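IPT/TIG domain-containing protein (Bacteroides thetaiotaomicron, PDB 3TC9) is of unknown function but, as an Ig-like IPT/TIG domain joined to a six-bladed beta-propeller, probably serves as an auxiliary nutrient-binding protein. Local coordinates at residues V287-Y293 against M331-R335; A73-D77 against I426-E430; H159-L163 against T173-G177; T261-I266 against R305-P309. The contacts are given in a common frame with arbitrary orientation. Residue numbers count along the deposited sequence, not the author numbering.

Contact 1 of 4, residues V287-Y293 against M331-R335. With EDO (1,2-ethanediol), chain R; EDO (1,2-ethanediol), chain U; EDO (1,2-ethanediol), chain V.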
loop_
_atom_site.group_PDB
_atom_site.type_symbol
_atom_site.label_atom_id
_atom_site.label_comp_id
_atom_site.label_asym_id
_atom_site.label_seq_id
_atom_site.Cartn_x
_atom_site.Cartn_y
_atom_site.Cartn_z
ATOM N N VAL B 287 -12.612 -13.640 -20.159
ATOM C CA VAL B 287 -12.458 -14.905 -19.466
ATOM C C VAL B 287 -13.377 -15.909 -20.094
ATOM O O VAL B 287 -14.611 -15.802 -19.920
ATOM C CB VAL B 287 -12.720 -14.712 -17.947
ATOM C CG1 VAL B 287 -12.652 -16.032 -17.164
ATOM C CG2 VAL B 287 -11.765 -13.658 -17.357
ATOM N N VAL B 288 -12.769 -16.904 -20.813
ATOM C CA VAL B 288 -13.546 -17.942 -21.508
ATOM C C VAL B 288 -13.752 -19.154 -20.582
ATOM O O VAL B 288 -12.900 -20.041 -20.459
ATOM C CB VAL B 288 -13.011 -18.346 -22.894
ATOM C CG1 VAL B 288 -14.103 -19.072 -23.677
ATOM C CG2 VAL B 288 -12.543 -17.113 -23.658
ATOM N N VAL B 289 -14.914 -19.147 -19.927
ATOM C CA VAL B 289 -15.374 -20.123 -18.935
ATOM C C VAL B 289 -15.351 -21.563 -19.493
ATOM O O VAL B 289 -14.849 -22.462 -18.808
ATOM C CB VAL B 289 -16.800 -19.748 -18.444
ATOM C CG1 VAL B 289 -17.275 -20.674 -17.317
ATOM C CG2 VAL B 289 -16.848 -18.293 -17.997
ATOM N N ASN B 290 -15.877 -21.791 -20.712
ATOM C CA ASN B 290 -15.970 -23.155 -21.215
ATOM C C ASN B 290 -14.809 -23.555 -22.146
ATOM O O ASN B 290 -14.856 -24.651 -22.725
ATOM C CB ASN B 290 -17.316 -23.357 -21.921
ATOM C CG ASN B 290 -17.465 -22.579 -23.201
ATOM O OD1 ASN B 290 -16.817 -21.545 -23.424
ATOM N ND2 ASN B 290 -18.307 -23.082 -24.083
ATOM N N GLN B 291 -13.759 -22.706 -22.270
ATOM C CA GLN B 291 -12.618 -22.990 -23.154
ATOM C C GLN B 291 -11.264 -22.872 -22.426
ATOM O O GLN B 291 -10.217 -23.199 -22.986
ATOM C CB GLN B 291 -12.663 -22.108 -24.421
ATOM C CG GLN B 291 -13.899 -22.334 -25.308
ATOM C CD GLN B 291 -14.023 -23.740 -25.880
ATOM O OE1 GLN B 291 -13.043 -24.465 -26.085
ATOM N NE2 GLN B 291 -15.240 -24.154 -26.180
ATOM N N HIS B 292 -11.321 -22.499 -21.148
ATOM C CA HIS B 292 -10.251 -22.486 -20.138
ATOM C C HIS B 292 -9.035 -21.647 -20.511
ATOM O O HIS B 292 -7.890 -22.086 -20.352
ATOM C CB HIS B 292 -9.861 -23.934 -19.834
ATOM C CG HIS B 292 -11.062 -24.813 -19.837
ATOM N ND1 HIS B 292 -12.019 -24.713 -18.845
ATOM C CD2 HIS B 292 -11.511 -25.659 -20.796
ATOM C CE1 HIS B 292 -12.984 -25.551 -19.188
ATOM N NE2 HIS B 292 -12.728 -26.137 -20.359
ATOM N N TYR B 293 -9.288 -20.401 -20.930
ATOM C CA TYR B 293 -8.219 -19.471 -21.279
ATOM C C TYR B 293 -8.730 -18.043 -21.153
ATOM O O TYR B 293 -9.942 -17.792 -21.029
ATOM C CB TYR B 293 -7.624 -19.770 -22.682
ATOM C CG TYR B 293 -8.445 -19.328 -23.874
ATOM C CD1 TYR B 293 -9.701 -19.877 -24.125
ATOM C CD2 TYR B 293 -7.923 -18.445 -24.811
ATOM C CE1 TYR B 293 -10.445 -19.505 -25.247
ATOM C CE2 TYR B 293 -8.654 -18.069 -25.937
ATOM C CZ TYR B 293 -9.923 -18.586 -26.142
ATOM O OH TYR B 293 -10.655 -18.218 -27.248
HETATM N N MSE B 331 -6.045 -23.853 -16.779
HETATM C CA MSE B 331 -7.133 -23.665 -15.842
HETATM C C MSE B 331 -8.309 -24.561 -16.233
HETATM O O MSE B 331 -8.271 -25.251 -17.249
HETATM C CB MSE B 331 -7.525 -22.180 -15.752
HETATM C CG MSE B 331 -8.151 -21.628 -17.009
HETATM SE SE MSE B 331 -7.705 -19.763 -17.156
HETATM C CE MSE B 331 -5.634 -19.893 -17.221
ATOM N N HIS B 332 -9.309 -24.597 -15.388
ATOM C CA HIS B 332 -10.473 -25.411 -15.601
ATOM C C HIS B 332 -11.690 -24.682 -15.063
ATOM O O HIS B 332 -11.946 -24.672 -13.852
ATOM C CB HIS B 332 -10.281 -26.789 -14.948
ATOM C CG HIS B 332 -11.317 -27.798 -15.338
ATOM N ND1 HIS B 332 -11.253 -29.101 -14.881
ATOM C CD2 HIS B 332 -12.431 -27.656 -16.096
ATOM C CE1 HIS B 332 -12.329 -29.703 -15.362
ATOM N NE2 HIS B 332 -13.072 -28.871 -16.088
ATOM N N ALA B 333 -12.442 -24.073 -15.999
ATOM C CA ALA B 333 -13.667 -23.282 -15.814
ATOM C C ALA B 333 -13.379 -21.994 -15.009
ATOM O O ALA B 333 -13.858 -21.872 -13.880
ATOM C CB ALA B 333 -14.776 -24.115 -15.144
ATOM N N PRO B 334 -12.602 -21.021 -15.534
ATOM C CA PRO B 334 -12.383 -19.792 -14.754
ATOM C C PRO B 334 -13.687 -18.997 -14.654
ATOM O O PRO B 334 -14.490 -18.996 -15.597
ATOM C CB PRO B 334 -11.324 -19.049 -15.555
ATOM C CG PRO B 334 -11.507 -19.523 -16.980
ATOM C CD PRO B 334 -11.925 -20.960 -16.854
ATOM N N ARG B 335 -13.940 -18.393 -13.489
ATOM C CA ARG B 335 -15.181 -17.656 -13.275
ATOM C C ARG B 335 -14.862 -16.181 -13.021
ATOM O O ARG B 335 -14.084 -15.621 -13.788
ATOM C CB ARG B 335 -15.990 -18.307 -12.134
ATOM C CG ARG B 335 -16.629 -19.664 -12.509
ATOM C CD ARG B 335 -17.570 -19.510 -13.698
ATOM N NE ARG B 335 -18.501 -20.622 -13.826
ATOM C CZ ARG B 335 -19.722 -20.650 -13.306
ATOM N NH1 ARG B 335 -20.178 -19.618 -12.607
ATOM N NH2 ARG B 335 -20.493 -21.713 -13.472
HETATM C C1 EDO R . -16.609 -28.212 -17.331
HETATM O O1 EDO R . -15.576 -27.301 -17.694
HETATM C C2 EDO R . -16.297 -29.548 -17.988
HETATM O O2 EDO R . -15.126 -30.105 -17.385
HETATM C C1 EDO U . -20.755 -16.594 -13.704
HETATM O O1 EDO U . -21.253 -15.312 -14.065
HETATM C C2 EDO U . -19.320 -16.384 -13.247
HETATM O O2 EDO U . -19.174 -16.783 -11.882
HETATM C C1 EDO V . -8.695 -30.882 -13.726
HETATM O O1 EDO V . -8.614 -29.491 -14.073
HETATM C C2 EDO V . -7.293 -31.477 -13.622
HETATM O O2 EDO V . -6.826 -31.851 -14.923
HETATM O O HOH W 1 -6.024 -24.041 -19.931
#

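Contact 2 of 4, residues A73-D77 against I426-E430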
loop_
_atom_site.group_PDB
_atom_site.type_symbol
_atom_site.label_atom_id
_atom_site.label_comp_id
_atom_site.label_asym_id
_atom_site.label_seq_id
_atom_site.Cartn_x
_atom_site.Cartn_y
_atom_site.Cartn_z
ATOM N N ALA B 73 -2.424 -19.650 17.583
ATOM C CA ALA B 73 -3.028 -18.474 16.975
ATOM C C ALA B 73 -3.282 -17.426 18.049
ATOM O O ALA B 73 -3.594 -17.802 19.181
ATOM C CB ALA B 73 -4.348 -18.862 16.319
ATOM N N LYS B 74 -3.179 -16.119 17.696
ATOM C CA LYS B 74 -3.458 -14.951 18.537
ATOM C C LYS B 74 -2.387 -14.715 19.630
ATOM O O LYS B 74 -2.624 -13.957 20.583
ATOM C CB LYS B 74 -4.866 -15.064 19.158
ATOM C CG LYS B 74 -5.978 -15.181 18.134
ATOM C CD LYS B 74 -7.269 -15.683 18.764
ATOM C CE LYS B 74 -8.473 -15.446 17.867
ATOM N NZ LYS B 74 -8.548 -16.393 16.713
ATOM N N ALA B 75 -1.182 -15.294 19.458
ATOM C CA ALA B 75 -0.073 -15.159 20.411
ATOM C C ALA B 75 0.775 -13.903 20.107
ATOM O O ALA B 75 1.967 -13.884 20.423
ATOM C CB ALA B 75 0.790 -16.418 20.354
ATOM N N TYR B 76 0.137 -12.839 19.565
ATOM C CA TYR B 76 0.715 -11.591 19.043
ATOM C C TYR B 76 1.735 -10.911 19.971
ATOM O O TYR B 76 2.787 -10.513 19.466
ATOM C CB TYR B 76 -0.378 -10.565 18.616
ATOM C CG TYR B 76 -1.471 -11.137 17.728
ATOM C CD1 TYR B 76 -1.175 -12.062 16.730
ATOM C CD2 TYR B 76 -2.795 -10.722 17.858
ATOM C CE1 TYR B 76 -2.180 -12.632 15.946
ATOM C CE2 TYR B 76 -3.813 -11.290 17.084
ATOM C CZ TYR B 76 -3.495 -12.228 16.114
ATOM O OH TYR B 76 -4.473 -12.801 15.345
ATOM N N ASP B 77 1.462 -10.800 21.292
ATOM C CA ASP B 77 2.385 -10.165 22.255
ATOM C C ASP B 77 3.722 -10.908 22.405
ATOM O O ASP B 77 4.717 -10.292 22.789
ATOM C CB ASP B 77 1.733 -10.031 23.652
ATOM C CG ASP B 77 0.412 -9.276 23.663
ATOM O OD1 ASP B 77 0.258 -8.321 22.853
ATOM O OD2 ASP B 77 -0.462 -9.619 24.496
ATOM N N ILE B 426 -10.723 -14.248 2.834
ATOM C CA ILE B 426 -9.268 -14.417 2.855
ATOM C C ILE B 426 -8.696 -13.104 3.302
ATOM O O ILE B 426 -8.808 -12.128 2.584
ATOM C CB ILE B 426 -8.606 -14.906 1.540
ATOM C CG1 ILE B 426 -9.225 -16.204 1.014
ATOM C CG2 ILE B 426 -7.070 -15.014 1.697
ATOM C CD1 ILE B 426 -8.742 -16.575 -0.371
ATOM N N GLY B 427 -8.114 -13.087 4.497
ATOM C CA GLY B 427 -7.501 -11.891 5.074
ATOM C C GLY B 427 -6.474 -12.292 6.111
ATOM O O GLY B 427 -6.357 -13.479 6.415
ATOM N N TYR B 428 -5.732 -11.321 6.662
ATOM C CA TYR B 428 -4.766 -11.561 7.747
ATOM C C TYR B 428 -5.458 -11.976 9.043
ATOM O O TYR B 428 -6.609 -11.581 9.283
ATOM C CB TYR B 428 -3.962 -10.280 8.031
ATOM C CG TYR B 428 -2.815 -10.094 7.070
ATOM C CD1 TYR B 428 -1.580 -10.691 7.304
ATOM C CD2 TYR B 428 -2.980 -9.373 5.892
ATOM C CE1 TYR B 428 -0.540 -10.588 6.386
ATOM C CE2 TYR B 428 -1.940 -9.251 4.971
ATOM C CZ TYR B 428 -0.721 -9.865 5.223
ATOM O OH TYR B 428 0.321 -9.743 4.342
ATOM N N GLU B 429 -4.722 -12.743 9.894
ATOM C CA GLU B 429 -5.125 -13.096 11.266
ATOM C C GLU B 429 -5.577 -11.815 12.024
ATOM O O GLU B 429 -4.946 -10.762 11.870
ATOM C CB GLU B 429 -3.928 -13.700 12.026
ATOM C CG GLU B 429 -3.261 -14.911 11.418
ATOM C CD GLU B 429 -2.004 -15.316 12.168
ATOM O OE1 GLU B 429 -2.102 -15.540 13.397
ATOM O OE2 GLU B 429 -0.929 -15.435 11.533
ATOM N N GLU B 430 -6.637 -11.898 12.838
ATOM C CA GLU B 430 -7.141 -10.741 13.596
ATOM C C GLU B 430 -7.024 -10.896 15.127
ATOM O O GLU B 430 -7.081 -12.045 15.634
ATOM C CB GLU B 430 -8.613 -10.481 13.234
ATOM C CG GLU B 430 -8.780 -9.964 11.823
ATOM C CD GLU B 430 -10.204 -9.706 11.368
ATOM O OE1 GLU B 430 -11.093 -10.545 11.647
ATOM O OE2 GLU B 430 -10.409 -8.708 10.636
ATOM O OXT GLU B 430 -6.924 -9.854 15.823
HETATM O O HOH W 2 -4.171 -15.424 15.024
#

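Contact 3 of 4, residues H159-L163 against T173-G177. With PO4 (phosphate ion), chain Q.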
loop_
_atom_site.group_PDB
_atom_site.type_symbol
_atom_site.label_atom_id
_atom_site.label_comp_id
_atom_site.label_asym_id
_atom_site.label_seq_id
_atom_site.Cartn_x
_atom_site.Cartn_y
_atom_site.Cartn_z
ATOM N N HIS B 159 -30.693 -18.791 -8.239
ATOM C CA HIS B 159 -30.970 -18.326 -6.885
ATOM C C HIS B 159 -31.114 -16.800 -6.855
ATOM O O HIS B 159 -30.677 -16.151 -7.802
ATOM C CB HIS B 159 -29.887 -18.826 -5.924
ATOM C CG HIS B 159 -29.795 -20.314 -5.886
ATOM N ND1 HIS B 159 -30.713 -21.076 -5.186
ATOM C CD2 HIS B 159 -28.917 -21.139 -6.497
ATOM C CE1 HIS B 159 -30.353 -22.334 -5.377
ATOM N NE2 HIS B 159 -29.278 -22.421 -6.157
ATOM N N PRO B 160 -31.748 -16.206 -5.814
ATOM C CA PRO B 160 -31.976 -14.755 -5.835
ATOM C C PRO B 160 -30.741 -13.856 -5.761
ATOM O O PRO B 160 -29.667 -14.264 -5.318
ATOM C CB PRO B 160 -32.823 -14.519 -4.578
ATOM C CG PRO B 160 -33.370 -15.832 -4.205
ATOM C CD PRO B 160 -32.348 -16.814 -4.607
ATOM N N THR B 161 -30.937 -12.598 -6.203
ATOM C CA THR B 161 -30.002 -11.494 -6.102
ATOM C C THR B 161 -30.123 -11.037 -4.668
ATOM O O THR B 161 -31.237 -10.813 -4.183
ATOM C CB THR B 161 -30.309 -10.430 -7.147
ATOM O OG1 THR B 161 -30.196 -11.054 -8.431
ATOM C CG2 THR B 161 -29.358 -9.231 -7.057
ATOM N N ARG B 162 -29.003 -10.998 -3.952
ATOM C CA ARG B 162 -29.073 -10.685 -2.542
ATOM C C ARG B 162 -28.119 -9.557 -2.165
ATOM O O ARG B 162 -27.282 -9.146 -2.973
ATOM C CB ARG B 162 -28.809 -11.962 -1.726
ATOM C CG ARG B 162 -29.870 -13.036 -2.018
ATOM C CD ARG B 162 -29.806 -14.206 -1.084
ATOM N NE ARG B 162 -30.200 -13.826 0.265
ATOM C CZ ARG B 162 -30.309 -14.678 1.279
ATOM N NH1 ARG B 162 -30.044 -15.967 1.104
ATOM N NH2 ARG B 162 -30.688 -14.249 2.471
ATOM N N LEU B 163 -28.298 -9.016 -0.936
ATOM C CA LEU B 163 -27.485 -7.927 -0.415
ATOM C C LEU B 163 -26.878 -8.300 0.935
ATOM O O LEU B 163 -27.587 -8.751 1.832
ATOM C CB LEU B 163 -28.345 -6.644 -0.295
ATOM C CG LEU B 163 -27.764 -5.479 0.495
ATOM C CD1 LEU B 163 -26.538 -4.888 -0.205
ATOM C CD2 LEU B 163 -28.819 -4.432 0.799
ATOM N N THR B 173 -32.853 -10.195 0.437
ATOM C CA THR B 173 -33.097 -10.558 -0.958
ATOM C C THR B 173 -33.522 -9.286 -1.695
ATOM O O THR B 173 -34.402 -8.562 -1.221
ATOM C CB THR B 173 -34.127 -11.698 -1.015
ATOM O OG1 THR B 173 -33.592 -12.802 -0.284
ATOM C CG2 THR B 173 -34.446 -12.146 -2.437
ATOM N N VAL B 174 -32.895 -9.020 -2.842
ATOM C CA VAL B 174 -33.157 -7.830 -3.648
ATOM C C VAL B 174 -34.147 -8.169 -4.781
ATOM O O VAL B 174 -35.086 -7.405 -4.999
ATOM C CB VAL B 174 -31.804 -7.257 -4.158
ATOM C CG1 VAL B 174 -31.971 -6.358 -5.377
ATOM C CG2 VAL B 174 -31.073 -6.522 -3.034
ATOM N N TYR B 175 -33.954 -9.307 -5.481
ATOM C CA TYR B 175 -34.832 -9.710 -6.579
ATOM C C TYR B 175 -34.761 -11.223 -6.825
ATOM O O TYR B 175 -33.670 -11.782 -6.865
ATOM C CB TYR B 175 -34.479 -8.938 -7.865
ATOM C CG TYR B 175 -35.584 -8.994 -8.894
ATOM C CD1 TYR B 175 -36.621 -8.067 -8.882
ATOM C CD2 TYR B 175 -35.616 -9.997 -9.858
ATOM C CE1 TYR B 175 -37.658 -8.129 -9.813
ATOM C CE2 TYR B 175 -36.651 -10.076 -10.784
ATOM C CZ TYR B 175 -37.666 -9.132 -10.768
ATOM O OH TYR B 175 -38.673 -9.204 -11.707
ATOM N N SER B 176 -35.926 -11.873 -6.999
ATOM C CA SER B 176 -36.054 -13.314 -7.246
ATOM C C SER B 176 -36.798 -13.580 -8.561
ATOM O O SER B 176 -37.503 -12.702 -9.053
ATOM C CB SER B 176 -36.817 -13.985 -6.104
ATOM O OG SER B 176 -36.366 -13.582 -4.823
ATOM N N GLY B 177 -36.648 -14.783 -9.113
ATOM C CA GLY B 177 -37.379 -15.176 -10.312
ATOM C C GLY B 177 -36.651 -15.373 -11.620
ATOM O O GLY B 177 -37.165 -16.105 -12.465
HETATM P P PO4 Q . -27.605 -25.769 -6.976
HETATM O O1 PO4 Q . -26.462 -26.686 -6.401
HETATM O O2 PO4 Q . -27.596 -25.869 -8.550
HETATM O O3 PO4 Q . -27.400 -24.294 -6.523
HETATM O O4 PO4 Q . -29.031 -26.180 -6.453
HETATM O O HOH W 3 -32.861 -12.879 -9.175
#

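Contact 4 of 4, residues T261-I266 against R305-P309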
loop_
_atom_site.group_PDB
_atom_site.type_symbol
_atom_site.label_atom_id
_atom_site.label_comp_id
_atom_site.label_asym_id
_atom_site.label_seq_id
_atom_site.Cartn_x
_atom_site.Cartn_y
_atom_site.Cartn_z
ATOM N N THR B 261 -24.111 -2.156 -31.085
ATOM C CA THR B 261 -23.175 -2.343 -32.175
ATOM C C THR B 261 -22.491 -3.683 -32.007
ATOM O O THR B 261 -21.866 -3.904 -30.966
ATOM C CB THR B 261 -22.161 -1.181 -32.214
ATOM O OG1 THR B 261 -22.871 0.055 -32.263
ATOM C CG2 THR B 261 -21.195 -1.268 -33.396
ATOM N N PRO B 262 -22.552 -4.599 -33.004
ATOM C CA PRO B 262 -21.762 -5.848 -32.888
ATOM C C PRO B 262 -20.283 -5.487 -33.098
ATOM O O PRO B 262 -19.966 -4.692 -33.996
ATOM C CB PRO B 262 -22.329 -6.752 -33.994
ATOM C CG PRO B 262 -23.425 -5.947 -34.672
ATOM C CD PRO B 262 -23.219 -4.511 -34.319
ATOM N N LEU B 263 -19.379 -5.987 -32.238
ATOM C CA LEU B 263 -17.975 -5.577 -32.340
ATOM C C LEU B 263 -17.077 -6.589 -33.049
ATOM O O LEU B 263 -16.558 -6.297 -34.131
ATOM C CB LEU B 263 -17.410 -5.256 -30.952
ATOM C CG LEU B 263 -17.169 -3.779 -30.622
ATOM C CD1 LEU B 263 -18.276 -2.873 -31.149
ATOM C CD2 LEU B 263 -17.000 -3.591 -29.135
ATOM N N PHE B 264 -16.850 -7.741 -32.422
ATOM C CA PHE B 264 -15.982 -8.796 -32.945
ATOM C C PHE B 264 -16.371 -10.124 -32.344
ATOM O O PHE B 264 -16.974 -10.174 -31.272
ATOM C CB PHE B 264 -14.482 -8.502 -32.648
ATOM C CG PHE B 264 -14.157 -8.008 -31.251
ATOM C CD1 PHE B 264 -14.083 -8.890 -30.179
ATOM C CD2 PHE B 264 -13.903 -6.662 -31.012
ATOM C CE1 PHE B 264 -13.794 -8.427 -28.890
ATOM C CE2 PHE B 264 -13.614 -6.204 -29.723
ATOM C CZ PHE B 264 -13.566 -7.091 -28.674
ATOM N N THR B 265 -15.999 -11.196 -33.044
ATOM C CA THR B 265 -16.165 -12.594 -32.649
ATOM C C THR B 265 -14.819 -13.001 -31.991
ATOM O O THR B 265 -13.764 -12.529 -32.446
ATOM C CB THR B 265 -16.569 -13.380 -33.934
ATOM O OG1 THR B 265 -17.974 -13.623 -33.920
ATOM C CG2 THR B 265 -15.788 -14.674 -34.156
ATOM N N ILE B 266 -14.841 -13.842 -30.934
ATOM C CA ILE B 266 -13.596 -14.265 -30.276
ATOM C C ILE B 266 -12.890 -15.345 -31.116
ATOM O O ILE B 266 -11.717 -15.165 -31.457
ATOM C CB ILE B 266 -13.799 -14.737 -28.795
ATOM C CG1 ILE B 266 -14.446 -13.634 -27.893
ATOM C CG2 ILE B 266 -12.485 -15.285 -28.177
ATOM C CD1 ILE B 266 -13.811 -12.225 -27.893
ATOM N N ARG B 305 -14.020 2.058 -28.003
ATOM C CA ARG B 305 -14.327 0.639 -28.220
ATOM C C ARG B 305 -13.217 -0.302 -27.819
ATOM O O ARG B 305 -12.030 0.022 -27.960
ATOM C CB ARG B 305 -14.590 0.370 -29.704
ATOM C CG ARG B 305 -15.943 0.806 -30.226
ATOM C CD ARG B 305 -15.900 0.850 -31.730
ATOM N NE ARG B 305 -17.141 1.372 -32.297
ATOM C CZ ARG B 305 -17.661 0.969 -33.452
ATOM N NH1 ARG B 305 -17.064 0.018 -34.164
ATOM N NH2 ARG B 305 -18.788 1.507 -33.903
ATOM N N LEU B 306 -13.608 -1.519 -27.402
ATOM C CA LEU B 306 -12.686 -2.609 -27.173
ATOM C C LEU B 306 -12.180 -3.043 -28.548
ATOM O O LEU B 306 -12.902 -2.886 -29.542
ATOM C CB LEU B 306 -13.398 -3.758 -26.449
ATOM C CG LEU B 306 -13.501 -3.662 -24.930
ATOM C CD1 LEU B 306 -14.309 -4.825 -24.379
ATOM C CD2 LEU B 306 -12.134 -3.624 -24.286
ATOM N N THR B 307 -10.955 -3.545 -28.645
ATOM C CA THR B 307 -10.424 -3.942 -29.962
ATOM C C THR B 307 -10.095 -5.438 -29.974
ATOM O O THR B 307 -10.164 -6.082 -28.932
ATOM C CB THR B 307 -9.194 -3.088 -30.306
ATOM O OG1 THR B 307 -8.186 -3.309 -29.318
ATOM C CG2 THR B 307 -9.510 -1.601 -30.415
ATOM N N THR B 308 -9.702 -5.972 -31.146
ATOM C CA THR B 308 -9.339 -7.375 -31.422
ATOM C C THR B 308 -8.511 -7.964 -30.275
ATOM O O THR B 308 -7.409 -7.466 -30.016
ATOM C CB THR B 308 -8.581 -7.493 -32.780
ATOM O OG1 THR B 308 -9.297 -6.775 -33.787
ATOM C CG2 THR B 308 -8.377 -8.943 -33.221
ATOM N N PRO B 309 -9.064 -9.000 -29.578
ATOM C CA PRO B 309 -8.363 -9.602 -28.426
ATOM C C PRO B 309 -7.215 -10.540 -28.781
ATOM O O PRO B 309 -7.203 -11.160 -29.844
ATOM C CB PRO B 309 -9.467 -10.424 -27.733
ATOM C CG PRO B 309 -10.721 -10.048 -28.387
ATOM C CD PRO B 309 -10.391 -9.619 -29.754
#

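Contact 1 of 4, residues V287-Y293 against M331-R335
The chain reverses direction in 287-293, a tight turn at the end of strand 283-288 closed by Val288 N to Tyr293 O at 3.0 Å, and 331-335 runs past it as the lead-in to strand 334-341. The backbones come closest at Val289 and Ala333, whose CA atoms lie 4.8 Å apart; here Ala333 CA makes a nearly linear CA-H...O contact with Val289 O at 3.3 Å. Positive phi angles at His292 and Ala333 mark sharp local bends. His292 has the largest covered area (86 Å²). Its ND1 accepts a hydrogen bond from Ala333 N at 2.9 Å, while the edge of the His332 ring points at its face in an offset edge-to-face pair with centroids 5.3 Å apart. A water accepts from Met331 N (3.2 Å) and donates to His292 O (2.7 Å). Beyond the histidines the contact is mainly van der Waals: Val289 CG2 lies 3.4 Å from Pro334 O, and Val287 CG1 meets Pro334 CB at 3.7 Å. Ethanediol molecules, probably from the crystallisation liquor, bind His332 and Arg335. The contact joins adjacent propeller blades: the turn belongs to the sheet of strands 273-277 to 305-312, and 334-341 is an edge strand of the next sheet. Pro334 and the selenomethionine Met331 also pack on Phe356 of strand 352-358, and Val287 and Val289 lie on His274.

Contact 2 of 4, residues A73-D77 against I426-E430
Tyr76 has the largest share of this small interface, followed by Glu430 and Glu429; in all 186 Å² is buried between a loop of the IPT/TIG domain and the last residues of the chain. Its CA-to-CB bond points toward 426-430, and its hydroxyl donates a hydrogen bond to Glu430 O, one oxygen of the C-terminal carboxylate, with Tyr76 OH and Glu430 O 2.7 Å apart. Glu430 itself is exposed and poorly ordered. Glu429, a buried residue, adds nearly as much surface: its CB lies 3.5 Å from Tyr76 OH, and its carboxylate reaches the loop through a water. That water donates to Glu429 OE1 at 2.6 Å and to Tyr76 OH at 2.7 Å, and weakly accepts from Lys74 N at 2.9 Å. The contact is therefore polar and partly solvent-mediated, with little close packing. It bridges two domains, the loop between strands 66-70 and 80-85 on the Ig-like side and the end of strand 422-428 on the propeller side. Tyr103, at the end of strand 102-103, meets the Tyr76 ring edge-to-face and hydrogen-bonds Glu429 OE1; in the connection to strand 107-113, Lys105 makes a cation-pi contact with Tyr76 and the backbone N of Lys106 hydrogen-bonds Glu429 OE2.

Contact 3 of 4, residues H159-L163 against T173-G177
Two neighbouring strands of one propeller blade, 159-165 and 170-175, form an antiparallel beta hairpin that is interrupted here by a classic beta bulge. At the start of 159-163, His159 turns away from its partner strand and donates from NE2 to O3 of a phosphate ion at 2.7 Å. The ion, probably from the crystallisation liquor, is also held by Arg418 and Arg421. Pro160 follows and packs against 173-177, with its CB 3.6 Å from Thr173 CG2 and 3.7 Å from Ser176 OG. Thr161 is the centre of the contact. Its N donates to Tyr175 O at 2.9 Å, and Val174 and Tyr175 both face it, which shifts the register by one residue. The side chain of Val174 points toward the first strand, near those of Thr161 and Leu163. Past the bulge, Arg162 and Thr173 form a non-hydrogen-bonded pair with CA atoms 4.3 Å apart, their side chains on the same face and both bound to Asp127, which salt-bridges the arginine; Arg162 NH2 also donates to the backbone O of Lys126. Leu163 closes the segment with its CB 3.9 Å from Val174 CG2. The bulge itself is written in one acceptor: Thr161 O takes Val174 N at 2.8 Å and, weakly, Tyr175 N at 3.4 Å.

Contact 4 of 4, residues T261-I266 against R305-P309
Phe264 lays one face of its ring over Pro309, whose CD sits 4.0 Å from the ring centroid in a CH-pi contact. The rim of the same ring reaches the backbone, with Phe264 CE2 3.4 Å from Leu306 O, and its CZ lies 4.0 Å from Leu306 CB. Ile266 extends the apolar patch, bringing its CD1 to 3.8 Å from Pro309 CG. Leu263 and Phe264 both hydrogen-bond through the backbone with Val250, consistent with a bulge at the strand edge, and both CA-to-CB bonds point toward 305-309. Toward the start of the segments, the guanidinium of Arg305 covers Leu263 and Thr261, with Leu263 CD1 over its face and Thr261 CG2 3.7 Å from Arg305 NH2. The two segments run nearly parallel, 12° apart end to end, as outermost strands of adjacent propeller blades. Even the closest CA pair, Phe264 CA and Thr308 CA, is 7.0 Å apart, and the segments share no hydrogen bond, which implies that the blades meet here through side-chain packing, not through a continuous sheet.

How the contacts relate
From the N terminus, the chain opens contact 2 in the Ig-like domain at 73-77 and closes it only at the C terminus, so the loop it spans takes in nearly the whole propeller and the other three contacts. Contact 3 closes first, a local hairpin within one blade. Contact 4 then opens at 261-266 and contact 1 at 287-293; 305-309 closes contact 4 before 331-335 closes contact 1, so the two cross. Together they link three successive blades, and they touch where Tyr293 OH lies 3.6 Å from Ile266 CG2. Contacts 2 and 4 are farthest apart, with centres about 46 Å from each other.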